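Local coordinates for protein packaging enzyme P4 (Pseudomonas phage phi13, PDB 4BLP) that probably hydrolyses NTP as a hexameric RecA-type packaging helicase, driving RNA into the procapsid of a double-stranded RNA bacteriophage, at residues G42-A47 / Q114-L119; S64-A69 / V77-L82. All blocks are in the same frame, centred on the assembly; numbering follows the deposited sequence. Where two conformers were deposited one is given.

Contact 1: residues G42-A47 / Q114-L119; sequences GSSTNA and QQNNVL
N116 and Q115 both carry CG anti to the backbone N (chi1 -178° for N116), but Q115 then bends at chi2 (72°), so the two neighbouring amides reach 42-47 at different points. Their backbones open a type II beta turn from Q115 to V118, and at its first residue, Q115, the chain forms a single beta bridge with G42, loop against loop. G42 is gripped at both ends: its N gives a hydrogen bond to Q114 O from above that carbonyl's plane, whereas N116 N meets a lone pair of G42 O at 2.8 Å.

The Q115 amide lies alongside the S43-S44 backbone. Q115 NE2 donates to S43 O at 3.0 Å, well above the carbonyl plane, and also to G57 O; Q115 OE1 rests 3.2 Å from S44 CA while accepting from R120. Both ends of this buried amide are thus satisfied, which fixes its flip.

S43 turns its own hydroxyl back into 42-47, where S43 OG accepts from T45 N at 3.1 Å in an ST turn just before helix 47-51, N-capped by N46. S44 OG sits in the crowded position between N and C and bonds E41 of a neighbouring subunit, so the contact lies against a subunit interface. S44 OG also accepts from N116 ND2 at 2.9 Å, nearly straight at 168° and within the N116 amide plane.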
# COMPACT_ATOMS: atom_id res chain seq x y z
N GLY D 42 -18.61 -17.29 -6.37
CA GLY D 42 -20.02 -16.91 -6.46
C GLY D 42 -20.21 -15.43 -6.71
O GLY D 42 -19.53 -14.59 -6.12
N SER D 43 -21.14 -15.10 -7.59
CA SER D 43 -21.43 -13.70 -7.90
C SER D 43 -22.07 -12.97 -6.69
O SER D 43 -22.95 -13.52 -6.04
CB SER D 43 -22.39 -13.63 -9.08
OG SER D 43 -22.84 -12.29 -9.23
N SER D 44 -21.62 -11.76 -6.41
CA SER D 44 -22.23 -10.93 -5.36
C SER D 44 -23.28 -9.97 -5.93
O SER D 44 -23.89 -9.24 -5.17
CB SER D 44 -21.15 -10.15 -4.60
OG SER D 44 -20.41 -9.34 -5.50
N THR D 45 -23.50 -9.99 -7.27
CA THR D 45 -24.44 -9.06 -7.90
C THR D 45 -25.68 -9.76 -8.45
O THR D 45 -26.59 -9.08 -8.95
CB THR D 45 -23.73 -8.27 -9.01
OG1 THR D 45 -23.25 -9.23 -9.97
CG2 THR D 45 -22.56 -7.42 -8.49
N ASN D 46 -25.72 -11.08 -8.37
CA ASN D 46 -26.80 -11.91 -8.88
C ASN D 46 -27.63 -12.43 -7.69
O ASN D 46 -27.10 -13.12 -6.83
CB ASN D 46 -26.20 -13.07 -9.73
CG ASN D 46 -27.22 -14.00 -10.28
OD1 ASN D 46 -27.70 -14.89 -9.57
ND2 ASN D 46 -27.60 -13.82 -11.53
N ALA D 47 -28.92 -12.06 -7.63
CA ALA D 47 -29.82 -12.45 -6.53
C ALA D 47 -29.86 -13.99 -6.31
O ALA D 47 -29.83 -14.43 -5.16
CB ALA D 47 -31.23 -11.93 -6.82
N GLN D 114 -16.94 -19.25 -1.03
CA GLN D 114 -16.44 -18.64 -2.27
C GLN D 114 -17.31 -17.54 -2.87
O GLN D 114 -16.97 -16.98 -3.93
CB GLN D 114 -16.14 -19.74 -3.30
CG GLN D 114 -14.93 -20.64 -2.86
CD GLN D 114 -13.65 -19.87 -2.56
OE1 GLN D 114 -13.35 -18.83 -3.15
NE2 GLN D 114 -12.83 -20.38 -1.67
N GLN D 115 -18.34 -17.10 -2.12
CA GLN D 115 -19.10 -15.92 -2.52
C GLN D 115 -18.14 -14.73 -2.63
O GLN D 115 -17.34 -14.48 -1.70
CB GLN D 115 -20.16 -15.62 -1.42
CG GLN D 115 -20.75 -14.19 -1.45
CD GLN D 115 -21.71 -13.84 -2.57
OE1 GLN D 115 -22.09 -12.68 -2.67
NE2 GLN D 115 -22.12 -14.79 -3.44
N ASN D 116 -18.24 -13.97 -3.70
CA ASN D 116 -17.40 -12.76 -3.82
C ASN D 116 -17.71 -11.77 -2.67
O ASN D 116 -18.89 -11.58 -2.33
CB ASN D 116 -17.70 -12.06 -5.16
CG ASN D 116 -16.87 -10.84 -5.40
OD1 ASN D 116 -15.64 -10.89 -5.37
ND2 ASN D 116 -17.53 -9.70 -5.56
N ASN D 117 -16.65 -11.16 -2.04
CA ASN D 117 -16.87 -10.15 -0.98
C ASN D 117 -17.84 -10.67 0.08
O ASN D 117 -18.76 -9.95 0.52
CB ASN D 117 -17.46 -8.89 -1.61
CG ASN D 117 -16.49 -8.16 -2.49
OD1 ASN D 117 -15.28 -8.34 -2.37
ND2 ASN D 117 -17.01 -7.28 -3.34
N VAL D 118 -17.65 -11.92 0.51
CA VAL D 118 -18.56 -12.58 1.44
C VAL D 118 -18.67 -11.88 2.82
O VAL D 118 -19.70 -12.00 3.47
CB VAL D 118 -18.18 -14.07 1.59
CG1 VAL D 118 -16.87 -14.24 2.37
CG2 VAL D 118 -19.31 -14.87 2.23
N LEU D 119 -17.63 -11.16 3.26
CA LEU D 119 -17.73 -10.51 4.57
C LEU D 119 -18.38 -9.10 4.55
O LEU D 119 -18.43 -8.43 5.60
CB LEU D 119 -16.29 -10.35 5.16
CG LEU D 119 -15.59 -11.69 5.47
CD1 LEU D 119 -14.13 -11.44 5.90
CD2 LEU D 119 -16.33 -12.46 6.57

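Contact 2: residues S64-A69 / V77-L82; sequences SEILFA and VDKDAL
V77 pairs with I66 as an antiparallel hydrogen-bonded pair: I66 N donates to V77 O at 3.0 Å, almost along the C=O axis, and V77 N returns a bond to I66 O. V77 CG1, in the crowded position between N and C, packs 3.8 Å from I66 CB, the two side chains running the same way. The F68 ring turns its edge to this rung, with V77 N and I66 O near its plane, and reaches on to helix 233-248.

D78, opposite E65 in a non-hydrogen-bonded pair, shares its carboxylate between two tasks. D78 OD2 accepts from S64 OG at 2.7 Å, met from above the carboxylate plane, and from a water that also donates to E65 OE2. That water lies between E65 OE2 and D78 OD2, which are 4.5 Å apart, and probably eases their repulsion; E65 is held further by backbone N-H groups of L54, R55 and L62. D78 OD1 uses its anti lone pair for A81 N at 2.9 Å and takes a weaker bond from D80 N.

K79 begins the helix; K79 N donates to S64 O at 2.8 Å, and the side chain, bent at chi3, crosses I66 at about a right angle, K79 CD 4.1 Å from I66 CD1. D80 brings its carboxylate beside S64 CB.

Strand 73-78 of a beta hairpin thus runs directly into helix 79-91 through an aspartate N-cap.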
# COMPACT_ATOMS: atom_id res chain seq x y z
N SER D 64 -26.64 -24.71 10.20
CA SER D 64 -25.42 -25.43 10.57
C SER D 64 -24.11 -24.63 10.33
O SER D 64 -23.05 -25.05 10.79
CB SER D 64 -25.32 -26.73 9.77
OG SER D 64 -25.37 -26.47 8.38
N GLU D 65 -24.19 -23.51 9.57
CA GLU D 65 -22.96 -22.78 9.20
C GLU D 65 -22.64 -21.61 10.11
O GLU D 65 -23.51 -20.82 10.44
CB GLU D 65 -23.09 -22.23 7.77
CG GLU D 65 -23.11 -23.31 6.69
CD GLU D 65 -23.37 -22.83 5.28
OE1 GLU D 65 -24.18 -21.88 5.09
OE2 GLU D 65 -22.81 -23.45 4.34
N ILE D 66 -21.37 -21.48 10.51
CA ILE D 66 -20.92 -20.32 11.28
C ILE D 66 -19.87 -19.61 10.43
O ILE D 66 -18.81 -20.18 10.19
CB ILE D 66 -20.36 -20.65 12.68
CG1 ILE D 66 -21.38 -21.43 13.54
CG2 ILE D 66 -19.92 -19.33 13.40
CD1 ILE D 66 -20.71 -22.09 14.77
N LEU D 67 -20.14 -18.37 10.05
CA LEU D 67 -19.17 -17.57 9.30
C LEU D 67 -18.28 -16.81 10.28
O LEU D 67 -18.79 -16.21 11.24
CB LEU D 67 -19.94 -16.55 8.42
CG LEU D 67 -19.09 -15.55 7.61
CD1 LEU D 67 -18.32 -16.29 6.46
CD2 LEU D 67 -20.00 -14.44 7.02
N PHE D 68 -16.97 -16.82 10.06
CA PHE D 68 -16.03 -16.06 10.87
C PHE D 68 -14.86 -15.66 9.98
O PHE D 68 -14.88 -15.90 8.77
CB PHE D 68 -15.58 -16.86 12.12
CG PHE D 68 -14.82 -18.16 11.87
CD1 PHE D 68 -15.49 -19.31 11.44
CD2 PHE D 68 -13.46 -18.25 12.15
CE1 PHE D 68 -14.79 -20.53 11.27
CE2 PHE D 68 -12.78 -19.46 12.00
CZ PHE D 68 -13.44 -20.58 11.53
N ALA D 69 -13.83 -15.03 10.57
CA ALA D 69 -12.71 -14.62 9.75
C ALA D 69 -11.43 -14.67 10.53
O ALA D 69 -11.44 -14.44 11.74
CB ALA D 69 -12.95 -13.17 9.26
N VAL D 77 -17.37 -22.84 9.46
CA VAL D 77 -17.36 -24.18 10.05
C VAL D 77 -18.82 -24.71 9.90
O VAL D 77 -19.78 -23.96 10.17
CB VAL D 77 -16.83 -24.25 11.51
CG1 VAL D 77 -17.62 -23.33 12.43
CG2 VAL D 77 -16.88 -25.71 12.03
N ASP D 78 -18.97 -25.94 9.42
CA ASP D 78 -20.32 -26.53 9.33
C ASP D 78 -20.45 -27.53 10.49
O ASP D 78 -19.75 -28.54 10.53
CB ASP D 78 -20.59 -27.18 7.97
CG ASP D 78 -22.08 -27.58 7.87
OD1 ASP D 78 -22.47 -28.55 8.51
OD2 ASP D 78 -22.88 -26.80 7.29
N LYS D 79 -21.37 -27.23 11.44
CA LYS D 79 -21.57 -28.05 12.64
C LYS D 79 -22.09 -29.45 12.31
O LYS D 79 -21.82 -30.37 13.08
CB LYS D 79 -22.60 -27.36 13.58
CG LYS D 79 -22.00 -26.07 14.17
CD LYS D 79 -23.01 -25.41 15.14
CE LYS D 79 -24.01 -24.60 14.36
NZ LYS D 79 -25.09 -24.06 15.24
N ASP D 80 -22.87 -29.60 11.22
CA ASP D 80 -23.43 -30.91 10.88
C ASP D 80 -22.36 -31.79 10.20
O ASP D 80 -22.29 -33.01 10.49
CB ASP D 80 -24.67 -30.76 9.98
CG ASP D 80 -25.87 -30.22 10.71
OD1 ASP D 80 -25.79 -30.04 11.95
OD2 ASP D 80 -26.88 -29.95 10.05
N ALA D 81 -21.56 -31.20 9.30
CA ALA D 81 -20.44 -31.95 8.70
C ALA D 81 -19.48 -32.36 9.83
O ALA D 81 -19.03 -33.51 9.88
CB ALA D 81 -19.72 -31.10 7.66
N LEU D 82 -19.24 -31.44 10.80
CA LEU D 82 -18.36 -31.74 11.91
C LEU D 82 -18.90 -32.88 12.77
O LEU D 82 -18.13 -33.79 13.11
CB LEU D 82 -18.14 -30.49 12.79
CG LEU D 82 -17.34 -30.73 14.07
CD1 LEU D 82 -15.88 -31.22 13.75
CD2 LEU D 82 -17.33 -29.45 14.95
O HOH W 1 -21.99 -25.93 5.03
O HOH W 2 -24.97 -21.41 12.99

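In the fold
Contact 2 is nested within the chain loop that contact 1 closes, their centres about 18 Å apart. Contact 2 is buried, within a single chain: it pairs the strands of a hairpin, with apolar side chains packed toward helix 233-248 and carboxylates held by backbone N-H groups and water. Contact 1 lies farther out, its centre about 26 Å from the chain centre, joins two loops almost wholly through amides, hydroxyls and backbone, and borders other subunits of the hexamer. The two sites share no strand or helix, yet they meet: L119, just past the turn of contact 1, packs L119 CD1 on A69 CB of strand 65-70 at 4.0 Å.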